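Local atomic coordinates of L-cysteine S-thiosulfotransferase subunit SoxA (Paracoccus denitrificans, PDB entry 2C1D), a protein that forms, with SoxX, the heme enzyme complex that joins thiosulfate to a cysteine of the sulfur carrier SoxYZ, passing the electrons to cytochrome c. Residues L93-D101 against L107-N115; Y161-Y170 against D240-R251. One frame throughout, in Å; residues are numbered along the deposited sequence.

Contacts 1 and 2 are both largely buried, but they belong to different cytochrome c domains of the chain. Contact 1 is local: a two-stranded hairpin, with the loop before it and the helix after it, closes beside one heme. Contact 2 is long-range: helices 159-170 and 239-251 cross, with a zinc site at one end of the contact and R251 at the other. Polar bonds to a tyrosine hydroxyl and methionine packing mark the first; aromatic rings and a stacked guanidinium mark the second. The two meet directly. D112 of contact 1 forms a salt bridge with K242 of contact 2, P98 packs on E245 and L246, and L107 packs on Y161.

Contact 1 of 2, residues L93-D101 against L107-N115. With HEC (heme c), chain I.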
loop_
_atom_site.group_PDB
_atom_site.type_symbol
_atom_site.label_atom_id
_atom_site.label_comp_id
_atom_site.label_asym_id
_atom_site.label_seq_id
_atom_site.Cartn_x
_atom_site.Cartn_y
_atom_site.Cartn_z
ATOM N N LEU A 93 -9.002 -22.185 -6.356
ATOM C CA LEU A 93 -7.817 -21.635 -7.041
ATOM C C LEU A 93 -7.319 -20.336 -6.417
ATOM O O LEU A 93 -6.120 -20.204 -6.074
ATOM C CB LEU A 93 -8.103 -21.418 -8.533
ATOM C CG LEU A 93 -6.935 -20.954 -9.400
ATOM C CD1 LEU A 93 -5.758 -21.952 -9.367
ATOM C CD2 LEU A 93 -7.373 -20.714 -10.825
ATOM N N ARG A 94 -8.238 -19.385 -6.248
ATOM C CA ARG A 94 -7.900 -18.100 -5.649
ATOM C C ARG A 94 -7.214 -18.238 -4.277
ATOM O O ARG A 94 -6.289 -17.478 -3.971
ATOM C CB ARG A 94 -9.154 -17.236 -5.529
ATOM C CG ARG A 94 -9.048 -16.033 -4.569
ATOM C CD ARG A 94 -8.349 -14.902 -5.183
ATOM N NE ARG A 94 -8.220 -13.774 -4.260
ATOM C CZ ARG A 94 -7.314 -13.666 -3.307
ATOM N NH1 ARG A 94 -6.443 -14.647 -3.078
ATOM N NH2 ARG A 94 -7.262 -12.567 -2.571
ATOM N N ALA A 95 -7.651 -19.199 -3.476
ATOM C CA ALA A 95 -7.051 -19.418 -2.123
ATOM C C ALA A 95 -5.559 -19.742 -2.115
ATOM O O ALA A 95 -4.877 -19.431 -1.131
ATOM C CB ALA A 95 -7.776 -20.472 -1.388
ATOM N N VAL A 96 -5.071 -20.382 -3.174
ATOM C CA VAL A 96 -3.690 -20.861 -3.259
ATOM C C VAL A 96 -2.820 -20.042 -4.240
ATOM O O VAL A 96 -1.692 -20.444 -4.564
ATOM C CB VAL A 96 -3.621 -22.414 -3.597
ATOM C CG1 VAL A 96 -4.279 -23.201 -2.505
ATOM C CG2 VAL A 96 -4.259 -22.782 -4.968
ATOM N N MET A 97 -3.340 -18.892 -4.676
ATOM C CA MET A 97 -2.667 -18.036 -5.673
ATOM C C MET A 97 -1.999 -16.830 -4.998
ATOM O O MET A 97 -2.472 -16.363 -3.961
ATOM C CB MET A 97 -3.684 -17.590 -6.708
ATOM C CG MET A 97 -4.032 -18.706 -7.701
ATOM S SD MET A 97 -2.660 -19.157 -8.841
ATOM C CE MET A 97 -2.647 -17.735 -9.829
ATOM N N PRO A 98 -0.884 -16.319 -5.531
ATOM C CA PRO A 98 -0.101 -16.891 -6.644
ATOM C C PRO A 98 0.641 -18.200 -6.367
ATOM O O PRO A 98 0.971 -18.492 -5.225
ATOM C CB PRO A 98 0.976 -15.815 -6.914
ATOM C CG PRO A 98 0.556 -14.629 -6.174
ATOM C CD PRO A 98 -0.342 -15.037 -5.059
ATOM N N ARG A 99 0.963 -18.933 -7.432
ATOM C CA ARG A 99 1.714 -20.180 -7.302
ATOM C C ARG A 99 2.611 -20.505 -8.498
ATOM O O ARG A 99 2.428 -19.992 -9.589
ATOM C CB ARG A 99 0.753 -21.348 -7.058
ATOM C CG ARG A 99 0.001 -21.788 -8.320
ATOM C CD ARG A 99 -1.208 -22.684 -8.047
ATOM N NE ARG A 99 -1.931 -23.092 -9.253
ATOM C CZ ARG A 99 -2.957 -23.927 -9.254
ATOM N NH1 ARG A 99 -3.373 -24.445 -8.117
ATOM N NH2 ARG A 99 -3.578 -24.228 -10.386
ATOM N N VAL A 100 3.563 -21.404 -8.264
ATOM C CA VAL A 100 4.346 -22.027 -9.330
ATOM C C VAL A 100 3.456 -23.113 -9.936
ATOM O O VAL A 100 3.033 -24.027 -9.259
ATOM C CB VAL A 100 5.656 -22.663 -8.784
ATOM C CG1 VAL A 100 6.437 -23.388 -9.917
ATOM C CG2 VAL A 100 6.526 -21.595 -8.166
ATOM N N ASP A 101 3.136 -22.969 -11.216
ATOM C CA ASP A 101 2.291 -23.907 -11.899
ATOM C C ASP A 101 2.860 -25.298 -11.935
ATOM O O ASP A 101 4.059 -25.479 -12.162
ATOM C CB ASP A 101 2.068 -23.443 -13.338
ATOM C CG ASP A 101 1.052 -24.286 -14.040
ATOM O OD1 ASP A 101 1.447 -25.147 -14.891
ATOM O OD2 ASP A 101 -0.155 -24.158 -13.752
ATOM N N LEU A 107 5.963 -19.087 -12.242
ATOM C CA LEU A 107 5.130 -18.311 -11.313
ATOM C C LEU A 107 3.935 -17.699 -12.064
ATOM O O LEU A 107 4.107 -17.011 -13.066
ATOM C CB LEU A 107 5.904 -17.201 -10.618
ATOM C CG LEU A 107 5.124 -16.432 -9.528
ATOM C CD1 LEU A 107 4.683 -17.378 -8.433
ATOM C CD2 LEU A 107 5.955 -15.292 -8.915
ATOM N N MET A 108 2.729 -17.935 -11.552
ATOM C CA MET A 108 1.521 -17.397 -12.143
ATOM C C MET A 108 0.755 -16.590 -11.099
ATOM O O MET A 108 0.579 -17.056 -9.988
ATOM C CB MET A 108 0.633 -18.532 -12.664
ATOM C CG MET A 108 1.321 -19.479 -13.637
ATOM S SD MET A 108 1.525 -18.745 -15.231
ATOM C CE MET A 108 -0.059 -18.995 -16.043
ATOM N N ILE A 109 0.369 -15.368 -11.462
ATOM C CA ILE A 109 -0.722 -14.666 -10.799
ATOM C C ILE A 109 -1.942 -14.973 -11.630
ATOM O O ILE A 109 -1.827 -15.515 -12.722
ATOM C CB ILE A 109 -0.475 -13.133 -10.670
ATOM C CG1 ILE A 109 -0.356 -12.446 -12.039
ATOM C CG2 ILE A 109 0.766 -12.899 -9.849
ATOM C CD1 ILE A 109 -0.094 -10.952 -11.990
ATOM N N MET A 110 -3.110 -14.629 -11.121
ATOM C CA MET A 110 -4.346 -15.064 -11.723
ATOM C C MET A 110 -4.469 -14.500 -13.110
ATOM O O MET A 110 -4.949 -15.183 -14.020
ATOM C CB MET A 110 -5.543 -14.657 -10.869
ATOM C CG MET A 110 -6.860 -15.352 -11.280
ATOM S SD MET A 110 -6.817 -17.122 -10.945
ATOM C CE MET A 110 -7.011 -17.088 -9.220
ATOM N N GLU A 111 -4.014 -13.257 -13.271
ATOM C CA GLU A 111 -4.011 -12.561 -14.543
ATOM C C GLU A 111 -3.274 -13.384 -15.620
ATOM O O GLU A 111 -3.671 -13.380 -16.780
ATOM C CB GLU A 111 -3.341 -11.185 -14.400
ATOM C CG GLU A 111 -4.130 -10.149 -13.620
ATOM C CD GLU A 111 -3.827 -10.127 -12.134
ATOM O OE1 GLU A 111 -3.512 -11.195 -11.549
ATOM O OE2 GLU A 111 -3.943 -9.042 -11.533
ATOM N N ASP A 112 -2.205 -14.079 -15.237
ATOM C CA ASP A 112 -1.490 -14.913 -16.199
ATOM C C ASP A 112 -2.324 -16.111 -16.645
ATOM O O ASP A 112 -2.271 -16.463 -17.794
ATOM C CB ASP A 112 -0.177 -15.432 -15.649
ATOM C CG ASP A 112 0.780 -14.334 -15.283
ATOM O OD1 ASP A 112 0.959 -13.367 -16.076
ATOM O OD2 ASP A 112 1.424 -14.397 -14.215
ATOM N N TYR A 113 -3.052 -16.781 -15.747
ATOM C CA TYR A 113 -3.894 -17.897 -16.209
ATOM C C TYR A 113 -4.993 -17.398 -17.132
ATOM O O TYR A 113 -5.267 -18.001 -18.167
ATOM C CB TYR A 113 -4.532 -18.650 -15.042
ATOM C CG TYR A 113 -3.645 -19.613 -14.283
ATOM C CD1 TYR A 113 -3.615 -19.603 -12.890
ATOM C CD2 TYR A 113 -2.877 -20.557 -14.949
ATOM C CE1 TYR A 113 -2.823 -20.479 -12.183
ATOM C CE2 TYR A 113 -2.082 -21.461 -14.257
ATOM C CZ TYR A 113 -2.057 -21.416 -12.871
ATOM O OH TYR A 113 -1.285 -22.308 -12.181
ATOM N N VAL A 114 -5.628 -16.289 -16.772
ATOM C CA VAL A 114 -6.726 -15.783 -17.580
ATOM C C VAL A 114 -6.162 -15.463 -18.971
ATOM O O VAL A 114 -6.691 -15.918 -19.959
ATOM C CB VAL A 114 -7.412 -14.549 -16.931
ATOM C CG1 VAL A 114 -8.427 -13.956 -17.849
ATOM C CG2 VAL A 114 -8.076 -14.945 -15.586
ATOM N N ASN A 115 -5.052 -14.747 -19.043
ATOM C CA ASN A 115 -4.513 -14.391 -20.363
ATOM C C ASN A 115 -3.947 -15.568 -21.184
ATOM O O ASN A 115 -3.894 -15.500 -22.438
ATOM C CB ASN A 115 -3.488 -13.255 -20.265
ATOM C CG ASN A 115 -4.121 -11.896 -20.481
ATOM O OD1 ASN A 115 -5.174 -11.784 -21.136
ATOM N ND2 ASN A 115 -3.508 -10.857 -19.910
HETATM FE FE HEC I . -9.069 -21.818 -19.365
HETATM C CHA HEC I . -6.594 -23.313 -17.389
HETATM C CHB HEC I . -9.589 -19.536 -16.976
HETATM C CHC HEC I . -11.202 -20.255 -21.475
HETATM C CHD HEC I . -9.040 -24.584 -21.405
HETATM N NA HEC I . -8.253 -21.517 -17.527
HETATM C C1A HEC I . -7.269 -22.231 -16.888
HETATM C C2A HEC I . -7.024 -21.619 -15.616
HETATM C C3A HEC I . -7.853 -20.574 -15.507
HETATM C C4A HEC I . -8.627 -20.469 -16.721
HETATM C CMA HEC I . -7.963 -19.598 -14.330
HETATM C CAA HEC I . -5.984 -22.121 -14.595
HETATM C CBA HEC I . -6.527 -23.401 -13.989
HETATM C CGA HEC I . -5.529 -24.145 -13.115
HETATM O O1A HEC I . -4.296 -23.997 -13.271
HETATM O O2A HEC I . -6.042 -24.913 -12.256
HETATM N NB HEC I . -10.227 -20.193 -19.230
HETATM C C1B HEC I . -10.220 -19.314 -18.172
HETATM C C2B HEC I . -10.969 -18.133 -18.579
HETATM C C3B HEC I . -11.424 -18.333 -19.822
HETATM C C4B HEC I . -10.963 -19.644 -20.257
HETATM C CMB HEC I . -11.247 -16.917 -17.672
HETATM C CAB HEC I . -12.279 -17.337 -20.672
HETATM C CBB HEC I . -11.678 -16.111 -20.775
HETATM N NC HEC I . -9.976 -22.365 -21.127
HETATM C C1C HEC I . -10.758 -21.512 -21.873
HETATM C C2C HEC I . -11.143 -22.223 -23.077
HETATM C C3C HEC I . -10.447 -23.384 -23.126
HETATM C C4C HEC I . -9.772 -23.518 -21.845
HETATM C CMC HEC I . -11.889 -21.546 -24.250
HETATM C CAC HEC I . -10.471 -24.484 -24.242
HETATM C CBC HEC I . -10.233 -24.131 -25.525
HETATM N ND HEC I . -7.979 -23.657 -19.373
HETATM C C1D HEC I . -8.121 -24.610 -20.379
HETATM C C2D HEC I . -7.119 -25.642 -20.197
HETATM C C3D HEC I . -6.335 -25.239 -18.960
HETATM C C4D HEC I . -6.948 -24.000 -18.509
HETATM C CMD HEC I . -6.859 -26.896 -21.052
HETATM C CAD HEC I . -5.151 -25.979 -18.318
HETATM C CBD HEC I . -5.675 -26.979 -17.334
HETATM C CGD HEC I . -4.537 -27.641 -16.559
HETATM O O1D HEC I . -4.711 -28.820 -16.128
HETATM O O2D HEC I . -3.493 -26.981 -16.366
#
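The hydroxyl of Y113 is gripped from the opposite segment by D101 and R99. It donates to D101, with Y113 OH 2.7 Å from D101 OD2, and uses the anti lone pair of that oxygen. It accepts from R99: NE lies 3.1 Å from Y113 OH in a nearly straight bond (166°), with the hydroxyl in the guanidinium plane. The guanidinium and the ring stand almost perpendicular. R99 NH2 adds a weak bond to the same hydroxyl and another weak one to heme propionate O1A. R99 is extended from CG to NE, which carries the guanidinium out to both partners. D101 OD1 is held by the backbone N of H103 and T104, which helps to fix the carboxylate.

The Y113 ring lies between two neighbours. CAA of the heme propionate arm and M108 CB lie over opposite faces, each offset toward the rim. M97 makes a Met-aromatic contact at the ring edge, with SD 3.6 Å from Y113 CE1. The M97 chain is bent at chi2 and chi3 (-69° and -71°), and this brings its methyl CE to 3.3 Å from M108 O. M110 CE packs on M97 CG at 3.7 Å, the two side chains crossing at about a right angle. M110 SD rests on L93 CD2, which also touches heme methyl CMA.

In the backbone, R99 and M108 are an antiparallel hydrogen-bonded pair, with M108 N 2.9 Å from R99 O. V100 and L107 follow as the non-hydrogen-bonded pair. P98, after a cis peptide bond, packs on I109. Helix 110-122 starts right after I109 and carries Y113 and the axial heme ligand C117. This is a short beta hairpin running into a helix, forming one wall of a c-type heme pocket.

Contact 2 of 2, residues Y161-Y170 against D240-R251; sequences YWEHGKEIYY and DFKALELYVASR. With ZN (zinc ion), chain K.
G165 packs on A243 and Y247 where helices 159-170 and 239-251 cross in the second cytochrome c domain, as the N- and C-terminal helices of cytochromes c do. The short segments cross at -88° with their axes 7.2 Å apart. G165, without a side chain, lets the helices close; its CA lies 3.6 Å from A243 O in a CA-H...O contact.

Aromatic contacts dominate. Y247 is a knob among W162, G165, K166 and Y169. Its CG is anti to the backbone N (chi1 178°), directing the ring across helix 159-170. The ring turns an edge to the face of W162, with planes at 62°. K166 CA lies over the ring centre of Y247, a CH-pi contact at 3.6 Å from the centroid. Y169 is the reciprocal knob, among L244, Y247, V248 and R251. The R251 guanidinium stacks flat on the Y169 ring, 4.1 Å between centres.

Apolar contacts fill in beside the rings. L246 CD2 meets Y161 CB, and I168 CG2 meets L244 CD1.

Polar bonds lie at the R251 end. W162 NE1 donates in its ring plane to S250 OG at 2.8 Å, and that hydroxyl donates on to Y247 O. A phenylalanine in place of W162 would probably leave S250 OG without this donor and uncover part of the Y247 edge. R251 NH1 bonds Y170 OH at 3.3 Å, and E185 binds both residues. One water bridges R251 NH2 and Y169 OH.

Metal bonds close the other end: zinc is bound by D240 OD1 and by H164 NE2, the latter at 2.1 Å.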
loop_
_atom_site.group_PDB
_atom_site.type_symbol
_atom_site.label_atom_id
_atom_site.label_comp_id
_atom_site.label_asym_id
_atom_site.label_seq_id
_atom_site.Cartn_x
_atom_site.Cartn_y
_atom_site.Cartn_z
ATOM N N TYR A 161 11.235 -17.080 -5.679
ATOM C CA TYR A 161 10.243 -16.052 -5.982
ATOM C C TYR A 161 9.808 -15.323 -4.710
ATOM O O TYR A 161 9.777 -14.104 -4.668
ATOM C CB TYR A 161 9.031 -16.673 -6.651
ATOM C CG TYR A 161 9.301 -17.295 -7.996
ATOM C CD1 TYR A 161 9.483 -18.684 -8.130
ATOM C CD2 TYR A 161 9.327 -16.518 -9.141
ATOM C CE1 TYR A 161 9.700 -19.258 -9.357
ATOM C CE2 TYR A 161 9.550 -17.074 -10.374
ATOM C CZ TYR A 161 9.731 -18.452 -10.486
ATOM O OH TYR A 161 9.939 -18.985 -11.723
ATOM N N TRP A 162 9.526 -16.086 -3.660
ATOM C CA TRP A 162 9.024 -15.543 -2.401
ATOM C C TRP A 162 10.079 -14.645 -1.770
ATOM O O TRP A 162 9.790 -13.543 -1.281
ATOM C CB TRP A 162 8.658 -16.719 -1.484
ATOM C CG TRP A 162 8.059 -16.390 -0.175
ATOM C CD1 TRP A 162 6.735 -16.217 0.104
ATOM C CD2 TRP A 162 8.750 -16.267 1.079
ATOM N NE1 TRP A 162 6.570 -15.970 1.441
ATOM C CE2 TRP A 162 7.786 -15.995 2.063
ATOM C CE3 TRP A 162 10.093 -16.337 1.460
ATOM C CZ2 TRP A 162 8.114 -15.781 3.393
ATOM C CZ3 TRP A 162 10.427 -16.152 2.779
ATOM C CH2 TRP A 162 9.437 -15.877 3.742
ATOM N N GLU A 163 11.311 -15.122 -1.776
ATOM C CA GLU A 163 12.449 -14.345 -1.289
ATOM C C GLU A 163 12.638 -13.040 -2.071
ATOM O O GLU A 163 12.972 -12.021 -1.501
ATOM C CB GLU A 163 13.753 -15.167 -1.390
ATOM C CG GLU A 163 13.940 -16.243 -0.328
ATOM C CD GLU A 163 14.069 -15.723 1.096
ATOM O OE1 GLU A 163 14.393 -14.530 1.345
ATOM O OE2 GLU A 163 13.833 -16.546 2.005
ATOM N N HIS A 164 12.424 -13.084 -3.371
ATOM C CA HIS A 164 12.549 -11.888 -4.210
ATOM C C HIS A 164 11.463 -10.881 -3.797
ATOM O O HIS A 164 11.734 -9.697 -3.727
ATOM C CB HIS A 164 12.440 -12.260 -5.694
ATOM C CG HIS A 164 13.119 -11.295 -6.612
ATOM N ND1 HIS A 164 14.488 -11.147 -6.652
ATOM C CD2 HIS A 164 12.621 -10.438 -7.527
ATOM C CE1 HIS A 164 14.804 -10.229 -7.549
ATOM N NE2 HIS A 164 13.688 -9.784 -8.095
ATOM N N GLY A 165 10.246 -11.366 -3.500
ATOM C CA GLY A 165 9.171 -10.504 -3.048
ATOM C C GLY A 165 9.441 -9.957 -1.654
ATOM O O GLY A 165 9.164 -8.790 -1.367
ATOM N N LYS A 166 10.004 -10.789 -0.782
ATOM C CA LYS A 166 10.335 -10.356 0.563
ATOM C C LYS A 166 11.280 -9.156 0.503
ATOM O O LYS A 166 11.081 -8.169 1.205
ATOM C CB LYS A 166 10.972 -11.500 1.387
ATOM C CG LYS A 166 11.293 -11.103 2.817
ATOM C CD LYS A 166 12.118 -12.189 3.553
ATOM C CE LYS A 166 12.736 -11.657 4.857
ATOM N NZ LYS A 166 13.244 -12.817 5.653
ATOM N N GLU A 167 12.308 -9.245 -0.337
ATOM C CA GLU A 167 13.271 -8.148 -0.461
ATOM C C GLU A 167 12.578 -6.819 -0.852
ATOM O O GLU A 167 12.868 -5.773 -0.279
ATOM C CB GLU A 167 14.381 -8.530 -1.463
ATOM C CG GLU A 167 15.639 -7.678 -1.361
ATOM C CD GLU A 167 16.503 -7.704 -2.612
ATOM O OE1 GLU A 167 16.346 -8.617 -3.469
ATOM O OE2 GLU A 167 17.350 -6.786 -2.742
ATOM N N ILE A 168 11.668 -6.882 -1.821
ATOM C CA ILE A 168 10.899 -5.715 -2.269
ATOM C C ILE A 168 10.114 -5.153 -1.088
ATOM O O ILE A 168 10.148 -3.953 -0.857
ATOM C CB ILE A 168 9.952 -6.105 -3.469
ATOM C CG1 ILE A 168 10.801 -6.533 -4.663
ATOM C CG2 ILE A 168 8.967 -4.965 -3.849
ATOM C CD1 ILE A 168 10.025 -7.135 -5.818
ATOM N N TYR A 169 9.458 -6.035 -0.314
ATOM C CA TYR A 169 8.586 -5.644 0.799
ATOM C C TYR A 169 9.294 -4.765 1.824
ATOM O O TYR A 169 8.695 -3.827 2.365
ATOM C CB TYR A 169 7.994 -6.880 1.529
ATOM C CG TYR A 169 6.757 -6.531 2.337
ATOM C CD1 TYR A 169 5.529 -6.456 1.726
ATOM C CD2 TYR A 169 6.832 -6.238 3.699
ATOM C CE1 TYR A 169 4.394 -6.103 2.418
ATOM C CE2 TYR A 169 5.682 -5.872 4.422
ATOM C CZ TYR A 169 4.461 -5.794 3.757
ATOM O OH TYR A 169 3.302 -5.443 4.421
ATOM N N TYR A 170 10.572 -5.064 2.051
ATOM C CA TYR A 170 11.392 -4.361 3.034
ATOM C C TYR A 170 12.342 -3.313 2.431
ATOM O O TYR A 170 13.086 -2.687 3.155
ATOM C CB TYR A 170 12.185 -5.396 3.841
ATOM C CG TYR A 170 11.275 -6.181 4.748
ATOM C CD1 TYR A 170 10.723 -7.383 4.345
ATOM C CD2 TYR A 170 10.932 -5.684 5.992
ATOM C CE1 TYR A 170 9.860 -8.094 5.185
ATOM C CE2 TYR A 170 10.067 -6.364 6.823
ATOM C CZ TYR A 170 9.533 -7.567 6.417
ATOM O OH TYR A 170 8.690 -8.231 7.266
ATOM N N ASP A 240 8.706 -8.704 -10.888
ATOM C CA ASP A 240 8.951 -8.276 -9.508
ATOM C C ASP A 240 7.620 -8.116 -8.719
ATOM O O ASP A 240 7.549 -8.449 -7.537
ATOM C CB ASP A 240 9.764 -6.986 -9.490
ATOM C CG ASP A 240 11.309 -7.211 -9.389
ATOM O OD1 ASP A 240 11.994 -8.102 -9.989
ATOM O OD2 ASP A 240 12.030 -6.462 -8.807
ATOM N N PHE A 241 6.571 -7.618 -9.371
ATOM C CA PHE A 241 5.263 -7.469 -8.697
ATOM C C PHE A 241 4.517 -8.809 -8.598
ATOM O O PHE A 241 3.658 -8.969 -7.729
ATOM C CB PHE A 241 4.398 -6.388 -9.358
ATOM C CG PHE A 241 4.562 -4.988 -8.773
ATOM C CD1 PHE A 241 3.832 -3.949 -9.303
ATOM C CD2 PHE A 241 5.452 -4.703 -7.716
ATOM C CE1 PHE A 241 3.947 -2.669 -8.809
ATOM C CE2 PHE A 241 5.573 -3.404 -7.219
ATOM C CZ PHE A 241 4.825 -2.407 -7.744
ATOM N N LYS A 242 4.830 -9.765 -9.476
ATOM C CA LYS A 242 4.310 -11.133 -9.335
ATOM C C LYS A 242 4.938 -11.766 -8.112
ATOM O O LYS A 242 4.252 -12.391 -7.291
ATOM C CB LYS A 242 4.654 -11.996 -10.544
ATOM C CG LYS A 242 3.929 -11.681 -11.810
ATOM C CD LYS A 242 4.131 -12.815 -12.782
ATOM C CE LYS A 242 3.916 -12.397 -14.219
ATOM N NZ LYS A 242 4.172 -13.655 -15.072
ATOM N N ALA A 243 6.244 -11.574 -7.956
ATOM C CA ALA A 243 6.935 -12.020 -6.751
ATOM C C ALA A 243 6.422 -11.348 -5.475
ATOM O O ALA A 243 6.226 -12.003 -4.459
ATOM C CB ALA A 243 8.451 -11.829 -6.880
ATOM N N LEU A 244 6.165 -10.052 -5.535
ATOM C CA LEU A 244 5.602 -9.321 -4.417
ATOM C C LEU A 244 4.210 -9.859 -4.081
ATOM O O LEU A 244 3.887 -10.002 -2.927
ATOM C CB LEU A 244 5.510 -7.818 -4.764
ATOM C CG LEU A 244 5.029 -6.862 -3.690
ATOM C CD1 LEU A 244 5.885 -6.962 -2.418
ATOM C CD2 LEU A 244 5.018 -5.413 -4.232
ATOM N N GLU A 245 3.388 -10.133 -5.094
ATOM C CA GLU A 245 2.044 -10.667 -4.844
ATOM C C GLU A 245 2.100 -12.029 -4.140
ATOM O O GLU A 245 1.271 -12.325 -3.266
ATOM C CB GLU A 245 1.178 -10.748 -6.135
ATOM C CG GLU A 245 -0.258 -11.157 -5.832
ATOM C CD GLU A 245 -1.230 -11.046 -6.999
ATOM O OE1 GLU A 245 -2.154 -11.895 -7.092
ATOM O OE2 GLU A 245 -1.103 -10.117 -7.804
ATOM N N LEU A 246 3.075 -12.850 -4.503
ATOM C CA LEU A 246 3.301 -14.146 -3.841
ATOM C C LEU A 246 3.676 -13.951 -2.385
ATOM O O LEU A 246 3.112 -14.594 -1.491
ATOM C CB LEU A 246 4.418 -14.935 -4.549
ATOM C CG LEU A 246 4.938 -16.235 -3.906
ATOM C CD1 LEU A 246 3.870 -17.352 -3.886
ATOM C CD2 LEU A 246 6.184 -16.712 -4.631
ATOM N N TYR A 247 4.609 -13.042 -2.154
ATOM C CA TYR A 247 5.083 -12.788 -0.818
ATOM C C TYR A 247 3.968 -12.180 0.065
ATOM O O TYR A 247 3.740 -12.638 1.181
ATOM C CB TYR A 247 6.332 -11.909 -0.829
ATOM C CG TYR A 247 6.772 -11.619 0.555
ATOM C CD1 TYR A 247 7.394 -12.602 1.320
ATOM C CD2 TYR A 247 6.526 -10.385 1.134
ATOM C CE1 TYR A 247 7.781 -12.347 2.636
ATOM C CE2 TYR A 247 6.886 -10.134 2.442
ATOM C CZ TYR A 247 7.515 -11.123 3.186
ATOM O OH TYR A 247 7.858 -10.858 4.497
ATOM N N VAL A 248 3.273 -11.169 -0.445
ATOM C CA VAL A 248 2.258 -10.454 0.342
ATOM C C VAL A 248 1.057 -11.370 0.589
ATOM O O VAL A 248 0.535 -11.409 1.690
ATOM C CB VAL A 248 1.838 -9.121 -0.316
ATOM C CG1 VAL A 248 0.736 -8.403 0.486
ATOM C CG2 VAL A 248 3.031 -8.191 -0.412
ATOM N N ALA A 249 0.651 -12.143 -0.411
ATOM C CA ALA A 249 -0.389 -13.141 -0.212
ATOM C C ALA A 249 -0.122 -14.056 0.998
ATOM O O ALA A 249 -1.022 -14.342 1.783
ATOM C CB ALA A 249 -0.572 -13.991 -1.472
ATOM N N SER A 250 1.112 -14.527 1.105
ATOM C CA SER A 250 1.512 -15.477 2.138
ATOM C C SER A 250 1.509 -14.833 3.512
ATOM O O SER A 250 1.348 -15.536 4.501
ATOM C CB SER A 250 2.877 -16.102 1.819
ATOM O OG SER A 250 3.951 -15.203 2.058
ATOM N N ARG A 251 1.671 -13.502 3.602
ATOM C CA ARG A 251 1.562 -12.815 4.884
ATOM C C ARG A 251 0.158 -12.932 5.493
ATOM O O ARG A 251 -0.014 -12.751 6.695
ATOM C CB ARG A 251 1.968 -11.341 4.793
ATOM C CG ARG A 251 3.452 -11.116 4.463
ATOM C CD ARG A 251 3.759 -9.662 4.136
ATOM N NE ARG A 251 3.698 -8.830 5.319
ATOM C CZ ARG A 251 4.702 -8.675 6.176
ATOM N NH1 ARG A 251 5.881 -9.260 5.965
ATOM N NH2 ARG A 251 4.540 -7.879 7.220
HETATM ZN ZN ZN K . 13.720 -8.310 -9.559
HETATM O O HOH W 1 2.443 -5.993 7.080
#